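Local coordinates for protein tryptophanyl-tRNA synthetase (Cryptosporidium parvum Iowa II, PDB 3HV0) that probably charges tRNA(Trp) with tryptophan at the cost of ATP, as a class I aminoacyl-tRNA synthetase, and binds tryptophan, at residues L110-T115 with E150-F155; K181-F186 with Y233-R238; S274-N279 with R286-K291. All coordinates share one frame; numbering follows the deposited sequence.

In the fold
All three contacts belong to the class I catalytic part and follow one another along the chain. Contacts 1 and 2 reach the bound tryptophan: in contact 1 the end of strand 110-114 and the residue after it bring Gln-113 and Thr-115 to it, and in contact 2 helix 231-240 presents Phe-234. Their centres are about 23 Å apart and their nearest atoms about 7 Å. Contact 3 lies further off, with centres about 28 Å from contact 1 and about 33 Å from contact 2. It joins the loop that follows the KMSKS-like signature to helix 282-292, and the side chain of Phe-277 stays about 13 Å from the tryptophan.

Contact 1 of 3, residues L110-T115 with E150-F155; sequences LVIQLT and ELTFIF. With TRP (tryptophan), chain C.
Leu-110 to Leu-114 run beside Thr-152 to Phe-155 as parallel strands whose directions differ by 12°. Backbone bonds alternate across the pair: Leu-110 N reaches Leu-151 O at 2.7 Å, Phe-153 N gives to Leu-110 O, Ile-112 N to Phe-153 O and Phe-155 N to Ile-112 O. The last, Leu-114 N to Phe-155 O (2.8 Å), is nearly straight at 176°.

Apolar contacts divide between the two faces. On one, the CD2 of Leu-110 lies alongside Thr-152 CG2, and Ile-112 lies beside Ile-154, its CD1 touching both Thr-152 CG2 (3.9 Å) and Ile-154 CG1. Leu-114 CD1 comes close to Ile-154 CG2 at 3.4 Å. Helices 93-106 and 128-143 pack on this side. On the other face, Val-111 puts CG2 against the edge of the Phe-153 ring and CG1 against that of Phe-155.

Phe-155 CG sits between the backbone N and the carbonyl carbon (chi1 64°), and the ring lies against the neighbouring strand. Gln-113 CA makes a CH-pi contact over its face, 4.1 Å from the ring centroid and displaced toward the rim, while Gln-113 CB and CG lie against CZ and CE2. Ile-112 O lies over the face too.

Gln-113 and Thr-115 reach the ligand. Gln-113 OE1 is 3.4 Å from the tryptophan NE1; the amide is held by Tyr-78 OH at OE1 and by Asn-157 OD1 and Val-200 O at NE2. The Thr-115 methyl CG2 meets the tryptophan CD1 at 3.6 Å, while OG1 bonds Glu-118, which itself bonds the tryptophan. Joined by a largely helical connection, the strands form the beta-alpha-beta crossover at the outer end of the Rossmann-type catalytic fold of class I synthetases, with the tryptophan at the C-terminal end of strand 110-114.

Contact 2 of 3, residues K181-F186 with Y233-R238; sequences KSIFGF and YFRMVR. With TRP (tryptophan), chain C.
Beside the tryptophan pocket, Ile-183 and Phe-184 at the end of helix 177-184 pack on Tyr-233, Arg-235 and Met-236 of helix 231-240. Phe-234 points away from this contact and brings CZ within 3.6 Å of the tryptophan CZ2.

The Phe-184 ring drives its CE2 over one face of the Tyr-233 ring, near the rim, 3.3 Å from Tyr-233 CE2. The rings form an oblique pair, planes at 56° and centroids 4.8 Å apart. Met-236 CG is anti to the backbone N (chi1 174°), and SD lies at the edge of the Phe-184 ring, 4.3 Å from CE1. Ile-183 crosses Met-236 at about a right angle, its CD1 4.0 Å from Met-236 CB, and its CG2 sits over one face of the Arg-235 guanidinium. Gly-185, with positive phi (74°), follows the last helical residue, Phe-184.

Lys-181 NZ forms salt bridges with Asp-188 of its own chain and Asp-188 of the second subunit, which places helix 177-184 at the dimer interface. Helix 192-202 packs on the same side chains through Pro-198 against Phe-184, Gln-201 against Tyr-233 and Ala-202 against Met-236, and strand 56-60 meets Arg-235 through Arg-60.

Contact 3 of 3, residues S274-N279 with R286-K291; sequences SSIFVN and RNKIMK
Lys-288 of helix 282-292 stretches its side chain across Ser-274, Ser-275 and Ile-276, part of an irregular segment that follows the KMSKS-like signature of class I synthetases (KMSAS in this protein), a loop left unmodelled. The segment also runs beside the HIGH-like signature: Ile-276 shares a backbone hydrogen bond with Val-90, and the Phe-277 ring meets that of His-89. In class I synthetases these two signatures bind ATP, so the contact probably borders the nucleotide site.

Apolar packing comes from the shaft of the lysine and from two isoleucines. The aliphatic chain of Lys-288, extended beyond CG, crosses Ile-276 obliquely, and Ile-276 CD1 lies 3.8 Å from Lys-288 CD and 3.9 Å from Lys-288 CB. Further along, Lys-288 CE rests 3.7 Å from Ser-274 CB. Ile-276 CD1 also faces Ile-289 CD1 at 4.2 Å, and both isoleucines continue onto Leu-355 of helix 344-367, which backs the loop and the helix together.

Polar contacts gather at the ammonium. Lys-288 NZ forms a salt bridge with Asp-280 OD2, just beyond the segment, and that same oxygen takes a hydrogen bond from the backbone N of Phe-277. The charge of Asp-280 probably steadies the ammonium, and the shared OD2 links the Phe-277 backbone N to the lysine. The edge of the Phe-277 ring, rather than its face, borders the ammonium, with CD2 3.6 Å from Lys-288 NZ. Completing the grip, Lys-288 NZ donates to Ser-275 O at 2.7 Å, arriving from above the carbonyl plane by 53°, with a C=O...N angle of 127°.

Contact 1 of 3, residues L110-T115 with E150-F155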
loop_
_atom_site.group_PDB
_atom_site.type_symbol
_atom_site.label_atom_id
_atom_site.label_comp_id
_atom_site.label_asym_id
_atom_site.label_seq_id
_atom_site.Cartn_x
_atom_site.Cartn_y
_atom_site.Cartn_z
ATOM N N LEU A 110 -17.837 2.557 -15.837
ATOM C CA LEU A 110 -16.728 3.491 -15.593
ATOM C C LEU A 110 -16.276 3.393 -14.155
ATOM O O LEU A 110 -17.075 3.138 -13.263
ATOM C CB LEU A 110 -17.162 4.941 -15.897
ATOM C CG LEU A 110 -16.329 6.127 -15.367
ATOM C CD1 LEU A 110 -15.023 6.227 -16.093
ATOM C CD2 LEU A 110 -17.137 7.411 -15.515
ATOM N N VAL A 111 -14.991 3.654 -13.954
ATOM C CA VAL A 111 -14.308 3.498 -12.685
ATOM C C VAL A 111 -13.437 4.754 -12.497
ATOM O O VAL A 111 -12.728 5.094 -13.415
ATOM C CB VAL A 111 -13.459 2.192 -12.764
ATOM C CG1 VAL A 111 -12.032 2.420 -12.292
ATOM C CG2 VAL A 111 -14.168 1.028 -12.031
ATOM N N ILE A 112 -13.540 5.469 -11.365
ATOM C CA ILE A 112 -12.878 6.760 -11.162
ATOM C C ILE A 112 -12.091 6.820 -9.809
ATOM O O ILE A 112 -12.675 6.656 -8.747
ATOM C CB ILE A 112 -13.891 7.911 -11.186
ATOM C CG1 ILE A 112 -14.730 7.894 -12.486
ATOM C CG2 ILE A 112 -13.207 9.230 -11.091
ATOM C CD1 ILE A 112 -15.771 9.001 -12.602
ATOM N N GLN A 113 -10.786 7.105 -9.861
ATOM C CA GLN A 113 -9.919 7.056 -8.683
ATOM C C GLN A 113 -9.557 8.451 -8.148
ATOM O O GLN A 113 -8.959 9.272 -8.860
ATOM C CB GLN A 113 -8.625 6.303 -9.020
ATOM C CG GLN A 113 -7.600 6.274 -7.885
ATOM C CD GLN A 113 -6.276 5.599 -8.280
ATOM O OE1 GLN A 113 -5.661 5.968 -9.273
ATOM N NE2 GLN A 113 -5.847 4.612 -7.501
ATOM N N LEU A 114 -9.939 8.741 -6.916
ATOM C CA LEU A 114 -9.508 9.977 -6.313
ATOM C C LEU A 114 -8.253 9.688 -5.487
ATOM O O LEU A 114 -8.302 8.961 -4.516
ATOM C CB LEU A 114 -10.640 10.588 -5.510
ATOM C CG LEU A 114 -11.612 11.224 -6.517
ATOM C CD1 LEU A 114 -13.053 10.749 -6.353
ATOM C CD2 LEU A 114 -11.466 12.733 -6.468
ATOM N N THR A 115 -7.125 10.244 -5.906
ATOM C CA THR A 115 -5.842 9.864 -5.350
ATOM C C THR A 115 -5.454 10.679 -4.126
ATOM O O THR A 115 -4.429 11.368 -4.134
ATOM C CB THR A 115 -4.705 9.930 -6.421
ATOM O OG1 THR A 115 -4.413 11.286 -6.796
ATOM C CG2 THR A 115 -5.111 9.178 -7.633
ATOM N N GLU A 150 -25.632 3.982 -12.204
ATOM C CA GLU A 150 -25.752 2.560 -12.515
ATOM C C GLU A 150 -24.565 2.044 -13.337
ATOM O O GLU A 150 -24.360 0.833 -13.426
ATOM C CB GLU A 150 -27.071 2.277 -13.239
ATOM C CG GLU A 150 -28.288 2.324 -12.304
ATOM C CD GLU A 150 -29.601 2.591 -13.042
ATOM O OE1 GLU A 150 -29.609 3.451 -13.958
ATOM O OE2 GLU A 150 -30.631 1.952 -12.707
ATOM N N LEU A 151 -23.784 2.951 -13.923
ATOM C CA LEU A 151 -22.614 2.571 -14.714
ATOM C C LEU A 151 -21.304 3.103 -14.171
ATOM O O LEU A 151 -20.256 2.856 -14.770
ATOM C CB LEU A 151 -22.778 3.042 -16.166
ATOM C CG LEU A 151 -23.651 2.161 -17.065
ATOM C CD1 LEU A 151 -23.730 2.796 -18.441
ATOM C CD2 LEU A 151 -23.111 0.714 -17.139
ATOM N N THR A 152 -21.330 3.813 -13.043
ATOM C CA THR A 152 -20.128 4.493 -12.567
ATOM C C THR A 152 -19.796 4.142 -11.137
ATOM O O THR A 152 -20.671 4.217 -10.271
ATOM C CB THR A 152 -20.289 6.028 -12.626
ATOM O OG1 THR A 152 -20.696 6.413 -13.935
ATOM C CG2 THR A 152 -18.974 6.736 -12.264
ATOM N N PHE A 153 -18.520 3.814 -10.896
ATOM C CA PHE A 153 -18.015 3.535 -9.563
ATOM C C PHE A 153 -16.879 4.494 -9.240
ATOM O O PHE A 153 -15.837 4.485 -9.882
ATOM C CB PHE A 153 -17.565 2.063 -9.437
ATOM C CG PHE A 153 -16.831 1.771 -8.162
ATOM C CD1 PHE A 153 -17.420 2.029 -6.945
ATOM C CD2 PHE A 153 -15.530 1.285 -8.175
ATOM C CE1 PHE A 153 -16.734 1.797 -5.760
ATOM C CE2 PHE A 153 -14.844 1.038 -6.981
ATOM C CZ PHE A 153 -15.459 1.293 -5.778
ATOM N N ILE A 154 -17.086 5.337 -8.237
ATOM C CA ILE A 154 -16.087 6.320 -7.828
ATOM C C ILE A 154 -15.556 5.897 -6.462
ATOM O O ILE A 154 -16.298 5.304 -5.672
ATOM C CB ILE A 154 -16.692 7.738 -7.759
ATOM C CG1 ILE A 154 -17.520 8.012 -9.034
ATOM C CG2 ILE A 154 -15.588 8.803 -7.519
ATOM C CD1 ILE A 154 -18.102 9.439 -9.164
ATOM N N PHE A 155 -14.278 6.185 -6.197
ATOM C CA PHE A 155 -13.661 5.786 -4.953
ATOM C C PHE A 155 -12.383 6.570 -4.648
ATOM O O PHE A 155 -11.673 7.033 -5.559
ATOM C CB PHE A 155 -13.324 4.285 -4.998
ATOM C CG PHE A 155 -12.291 3.917 -6.037
ATOM C CD1 PHE A 155 -12.671 3.592 -7.334
ATOM C CD2 PHE A 155 -10.934 3.896 -5.710
ATOM C CE1 PHE A 155 -11.724 3.256 -8.277
ATOM C CE2 PHE A 155 -9.989 3.574 -6.649
ATOM C CZ PHE A 155 -10.386 3.254 -7.942
HETATM N N TRP C . -2.632 11.278 -10.537
HETATM C CA TRP C . -3.645 11.873 -11.458
HETATM C C TRP C . -3.603 13.391 -11.363
HETATM O O TRP C . -3.101 13.941 -10.366
HETATM C CB TRP C . -5.068 11.351 -11.179
HETATM C CG TRP C . -5.371 10.025 -11.836
HETATM C CD1 TRP C . -5.444 8.796 -11.224
HETATM C CD2 TRP C . -5.661 9.789 -13.222
HETATM N NE1 TRP C . -5.757 7.828 -12.139
HETATM C CE2 TRP C . -5.882 8.405 -13.374
HETATM C CE3 TRP C . -5.755 10.608 -14.343
HETATM C CZ2 TRP C . -6.190 7.827 -14.603
HETATM C CZ3 TRP C . -6.057 10.030 -15.563
HETATM C CH2 TRP C . -6.261 8.646 -15.684
HETATM O OXT TRP C . -4.065 14.068 -12.301
#

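Contact 2 of 3, residues K181-F186 with Y233-R238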
loop_
_atom_site.group_PDB
_atom_site.type_symbol
_atom_site.label_atom_id
_atom_site.label_comp_id
_atom_site.label_asym_id
_atom_site.label_seq_id
_atom_site.Cartn_x
_atom_site.Cartn_y
_atom_site.Cartn_z
ATOM N N LYS A 181 12.764 5.032 -11.334
ATOM C CA LYS A 181 13.606 6.208 -11.575
ATOM C C LYS A 181 13.608 6.573 -13.050
ATOM O O LYS A 181 13.372 7.719 -13.416
ATOM C CB LYS A 181 15.048 5.964 -11.143
ATOM C CG LYS A 181 15.286 5.905 -9.648
ATOM C CD LYS A 181 16.787 5.836 -9.388
ATOM C CE LYS A 181 17.120 5.425 -7.976
ATOM N NZ LYS A 181 18.600 5.349 -7.799
ATOM N N SER A 182 13.869 5.573 -13.884
ATOM C CA SER A 182 13.951 5.750 -15.327
ATOM C C SER A 182 12.657 6.327 -15.929
ATOM O O SER A 182 12.718 7.157 -16.827
ATOM C CB SER A 182 14.303 4.409 -15.985
ATOM O OG SER A 182 14.556 4.545 -17.374
ATOM N N ILE A 183 11.508 5.915 -15.407
ATOM C CA ILE A 183 10.204 6.270 -15.992
ATOM C C ILE A 183 9.629 7.592 -15.466
ATOM O O ILE A 183 9.124 8.408 -16.239
ATOM C CB ILE A 183 9.177 5.170 -15.722
ATOM C CG1 ILE A 183 9.495 3.937 -16.567
ATOM C CG2 ILE A 183 7.782 5.661 -16.019
ATOM C CD1 ILE A 183 8.730 2.709 -16.152
ATOM N N PHE A 184 9.707 7.791 -14.155
ATOM C CA PHE A 184 9.166 8.993 -13.508
ATOM C C PHE A 184 10.235 10.030 -13.167
ATOM O O PHE A 184 9.925 11.152 -12.779
ATOM C CB PHE A 184 8.396 8.584 -12.249
ATOM C CG PHE A 184 7.209 7.709 -12.540
ATOM C CD1 PHE A 184 7.356 6.343 -12.645
ATOM C CD2 PHE A 184 5.962 8.255 -12.748
ATOM C CE1 PHE A 184 6.273 5.521 -12.934
ATOM C CE2 PHE A 184 4.868 7.433 -13.034
ATOM C CZ PHE A 184 5.034 6.065 -13.127
ATOM N N GLY A 185 11.493 9.663 -13.324
ATOM C CA GLY A 185 12.584 10.602 -13.082
ATOM C C GLY A 185 12.852 10.911 -11.619
ATOM O O GLY A 185 13.465 11.935 -11.304
ATOM N N PHE A 186 12.432 10.026 -10.715
ATOM C CA PHE A 186 12.694 10.249 -9.288
ATOM C C PHE A 186 14.185 10.097 -9.010
ATOM O O PHE A 186 14.949 9.707 -9.887
ATOM C CB PHE A 186 11.898 9.298 -8.399
ATOM C CG PHE A 186 10.390 9.323 -8.641
ATOM C CD1 PHE A 186 9.737 10.474 -9.069
ATOM C CD2 PHE A 186 9.634 8.193 -8.403
ATOM C CE1 PHE A 186 8.371 10.481 -9.267
ATOM C CE2 PHE A 186 8.271 8.197 -8.605
ATOM C CZ PHE A 186 7.638 9.349 -9.041
ATOM N N TYR A 233 2.534 6.342 -16.167
ATOM C CA TYR A 233 1.927 5.278 -15.354
ATOM C C TYR A 233 1.420 4.141 -16.223
ATOM O O TYR A 233 1.523 2.995 -15.841
ATOM C CB TYR A 233 0.746 5.796 -14.514
ATOM C CG TYR A 233 1.110 6.894 -13.529
ATOM C CD1 TYR A 233 0.934 8.237 -13.853
ATOM C CD2 TYR A 233 1.620 6.582 -12.268
ATOM C CE1 TYR A 233 1.261 9.239 -12.966
ATOM C CE2 TYR A 233 1.978 7.581 -11.375
ATOM C CZ TYR A 233 1.788 8.911 -11.725
ATOM O OH TYR A 233 2.110 9.910 -10.833
ATOM N N PHE A 234 0.869 4.464 -17.387
ATOM C CA PHE A 234 0.219 3.470 -18.235
ATOM C C PHE A 234 1.167 2.921 -19.314
ATOM O O PHE A 234 0.879 1.907 -19.959
ATOM C CB PHE A 234 -1.074 4.059 -18.820
ATOM C CG PHE A 234 -1.997 4.607 -17.760
ATOM C CD1 PHE A 234 -2.516 3.762 -16.793
ATOM C CD2 PHE A 234 -2.296 5.969 -17.681
ATOM C CE1 PHE A 234 -3.336 4.250 -15.783
ATOM C CE2 PHE A 234 -3.122 6.452 -16.708
ATOM C CZ PHE A 234 -3.639 5.597 -15.748
ATOM N N ARG A 235 2.302 3.582 -19.507
ATOM C CA ARG A 235 3.406 2.974 -20.236
ATOM C C ARG A 235 3.908 1.812 -19.385
ATOM O O ARG A 235 4.073 0.708 -19.868
ATOM C CB ARG A 235 4.526 3.994 -20.456
ATOM C CG ARG A 235 5.244 3.871 -21.781
ATOM C CD ARG A 235 6.102 5.099 -22.038
ATOM N NE ARG A 235 7.398 4.994 -21.347
ATOM C CZ ARG A 235 8.016 5.983 -20.689
ATOM N NH1 ARG A 235 7.466 7.202 -20.582
ATOM N NH2 ARG A 235 9.203 5.736 -20.122
ATOM N N MET A 236 4.133 2.083 -18.101
ATOM C CA MET A 236 4.649 1.085 -17.157
ATOM C C MET A 236 3.715 -0.135 -17.023
ATOM O O MET A 236 4.135 -1.271 -17.173
ATOM C CB MET A 236 4.844 1.746 -15.789
ATOM C CG MET A 236 5.239 0.798 -14.667
ATOM S SD MET A 236 4.750 1.475 -13.080
ATOM C CE MET A 236 2.952 1.524 -13.279
ATOM N N VAL A 237 2.444 0.121 -16.758
ATOM C CA VAL A 237 1.475 -0.944 -16.583
ATOM C C VAL A 237 1.251 -1.772 -17.872
ATOM O O VAL A 237 0.952 -2.956 -17.795
ATOM C CB VAL A 237 0.135 -0.403 -16.039
ATOM C CG1 VAL A 237 -0.848 -0.149 -17.178
ATOM C CG2 VAL A 237 -0.448 -1.386 -15.039
ATOM N N ARG A 238 1.415 -1.175 -19.043
ATOM C CA ARG A 238 1.342 -1.952 -20.294
ATOM C C ARG A 238 2.535 -2.899 -20.460
ATOM O O ARG A 238 2.440 -3.927 -21.124
ATOM C CB ARG A 238 1.241 -1.031 -21.520
ATOM C CG ARG A 238 -0.169 -0.536 -21.785
ATOM C CD ARG A 238 -0.218 0.475 -22.928
ATOM N NE ARG A 238 0.289 -0.078 -24.181
ATOM C CZ ARG A 238 -0.442 -0.711 -25.099
ATOM N NH1 ARG A 238 -1.749 -0.898 -24.938
ATOM N NH2 ARG A 238 0.142 -1.168 -26.197
HETATM N N TRP C . -2.632 11.278 -10.537
HETATM C CA TRP C . -3.645 11.873 -11.458
HETATM C C TRP C . -3.603 13.391 -11.363
HETATM O O TRP C . -3.101 13.941 -10.366
HETATM C CB TRP C . -5.068 11.351 -11.179
HETATM C CG TRP C . -5.371 10.025 -11.836
HETATM C CD1 TRP C . -5.444 8.796 -11.224
HETATM C CD2 TRP C . -5.661 9.789 -13.222
HETATM N NE1 TRP C . -5.757 7.828 -12.139
HETATM C CE2 TRP C . -5.882 8.405 -13.374
HETATM C CE3 TRP C . -5.755 10.608 -14.343
HETATM C CZ2 TRP C . -6.190 7.827 -14.603
HETATM C CZ3 TRP C . -6.057 10.030 -15.563
HETATM C CH2 TRP C . -6.261 8.646 -15.684
HETATM O OXT TRP C . -4.065 14.068 -12.301
#

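Contact 3 of 3, residues S274-N279 with R286-K291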
loop_
_atom_site.group_PDB
_atom_site.type_symbol
_atom_site.label_atom_id
_atom_site.label_comp_id
_atom_site.label_asym_id
_atom_site.label_seq_id
_atom_site.Cartn_x
_atom_site.Cartn_y
_atom_site.Cartn_z
ATOM N N SER A 274 -3.768 31.070 -9.211
ATOM C CA SER A 274 -5.200 31.079 -9.513
ATOM C C SER A 274 -5.516 30.868 -10.995
ATOM O O SER A 274 -5.147 31.683 -11.849
ATOM C CB SER A 274 -5.818 32.403 -9.065
ATOM O OG SER A 274 -5.689 32.583 -7.671
ATOM N N SER A 275 -6.199 29.762 -11.280
ATOM C CA SER A 275 -6.852 29.544 -12.571
ATOM C C SER A 275 -8.353 29.333 -12.344
ATOM O O SER A 275 -8.830 29.337 -11.202
ATOM C CB SER A 275 -6.250 28.330 -13.269
ATOM O OG SER A 275 -6.429 27.169 -12.472
ATOM N N ILE A 276 -9.086 29.126 -13.432
ATOM C CA ILE A 276 -10.556 29.136 -13.412
ATOM C C ILE A 276 -11.153 27.868 -12.736
ATOM O O ILE A 276 -11.011 26.747 -13.249
ATOM C CB ILE A 276 -11.091 29.288 -14.870
ATOM C CG1 ILE A 276 -12.087 30.411 -14.999
ATOM C CG2 ILE A 276 -11.784 28.059 -15.327
ATOM C CD1 ILE A 276 -11.470 31.775 -14.720
ATOM N N PHE A 277 -11.794 28.031 -11.579
ATOM C CA PHE A 277 -12.443 26.896 -10.919
ATOM C C PHE A 277 -13.928 26.801 -11.288
ATOM O O PHE A 277 -14.568 27.801 -11.599
ATOM C CB PHE A 277 -12.292 26.980 -9.403
ATOM C CG PHE A 277 -10.867 26.956 -8.925
ATOM C CD1 PHE A 277 -10.236 25.753 -8.623
ATOM C CD2 PHE A 277 -10.166 28.137 -8.737
ATOM C CE1 PHE A 277 -8.918 25.734 -8.149
ATOM C CE2 PHE A 277 -8.851 28.125 -8.271
ATOM C CZ PHE A 277 -8.226 26.922 -7.984
ATOM N N VAL A 278 -14.482 25.591 -11.238
ATOM C CA VAL A 278 -15.902 25.403 -11.580
ATOM C C VAL A 278 -16.863 26.073 -10.604
ATOM O O VAL A 278 -18.022 26.275 -10.949
ATOM C CB VAL A 278 -16.294 23.910 -11.701
ATOM C CG1 VAL A 278 -15.528 23.246 -12.832
ATOM C CG2 VAL A 278 -16.068 23.197 -10.394
ATOM N N ASN A 279 -16.396 26.402 -9.396
ATOM C CA ASN A 279 -17.211 27.143 -8.423
ATOM C C ASN A 279 -16.911 28.648 -8.365
ATOM O O ASN A 279 -17.304 29.321 -7.410
ATOM C CB ASN A 279 -17.067 26.534 -7.032
ATOM C CG ASN A 279 -15.700 26.771 -6.421
ATOM O OD1 ASN A 279 -14.712 26.967 -7.124
ATOM N ND2 ASN A 279 -15.639 26.740 -5.101
ATOM N N ARG A 286 -14.220 36.876 -14.786
ATOM C CA ARG A 286 -13.828 38.063 -15.573
ATOM C C ARG A 286 -12.487 38.606 -15.105
ATOM O O ARG A 286 -11.638 38.966 -15.911
ATOM C CB ARG A 286 -14.881 39.164 -15.500
ATOM N N ASN A 287 -12.300 38.624 -13.791
ATOM C CA ASN A 287 -11.052 39.063 -13.175
ATOM C C ASN A 287 -9.817 38.275 -13.638
ATOM O O ASN A 287 -8.750 38.853 -13.865
ATOM C CB ASN A 287 -11.172 38.942 -11.660
ATOM C CG ASN A 287 -10.175 39.788 -10.941
ATOM O OD1 ASN A 287 -10.416 40.959 -10.675
ATOM N ND2 ASN A 287 -9.035 39.198 -10.614
ATOM N N LYS A 288 -9.967 36.958 -13.767
ATOM C CA LYS A 288 -8.842 36.092 -14.115
ATOM C C LYS A 288 -8.447 36.174 -15.606
ATOM O O LYS A 288 -7.263 36.307 -15.915
ATOM C CB LYS A 288 -9.102 34.646 -13.660
ATOM C CG LYS A 288 -8.926 34.444 -12.142
ATOM C CD LYS A 288 -9.653 33.191 -11.639
ATOM C CE LYS A 288 -9.294 32.878 -10.193
ATOM N NZ LYS A 288 -9.646 31.492 -9.793
ATOM N N ILE A 289 -9.407 36.115 -16.531
ATOM C CA ILE A 289 -9.060 36.184 -17.963
ATOM C C ILE A 289 -8.335 37.491 -18.251
ATOM O O ILE A 289 -7.286 37.515 -18.905
ATOM C CB ILE A 289 -10.278 36.159 -18.952
ATOM C CG1 ILE A 289 -11.399 35.222 -18.496
ATOM C CG2 ILE A 289 -9.802 35.744 -20.358
ATOM C CD1 ILE A 289 -10.967 33.776 -18.341
ATOM N N MET A 290 -8.921 38.578 -17.754
ATOM C CA MET A 290 -8.475 39.925 -18.100
ATOM C C MET A 290 -7.057 40.180 -17.607
ATOM O O MET A 290 -6.283 40.848 -18.283
ATOM C CB MET A 290 -9.447 40.976 -17.548
ATOM C CG MET A 290 -10.854 40.889 -18.169
ATOM S SD MET A 290 -10.951 41.331 -19.928
ATOM C CE MET A 290 -12.704 41.042 -20.243
ATOM N N LYS A 291 -6.721 39.612 -16.451
ATOM C CA LYS A 291 -5.432 39.852 -15.801
ATOM C C LYS A 291 -4.396 38.764 -16.110
ATOM O O LYS A 291 -3.248 39.074 -16.422
ATOM C CB LYS A 291 -5.618 39.976 -14.279
#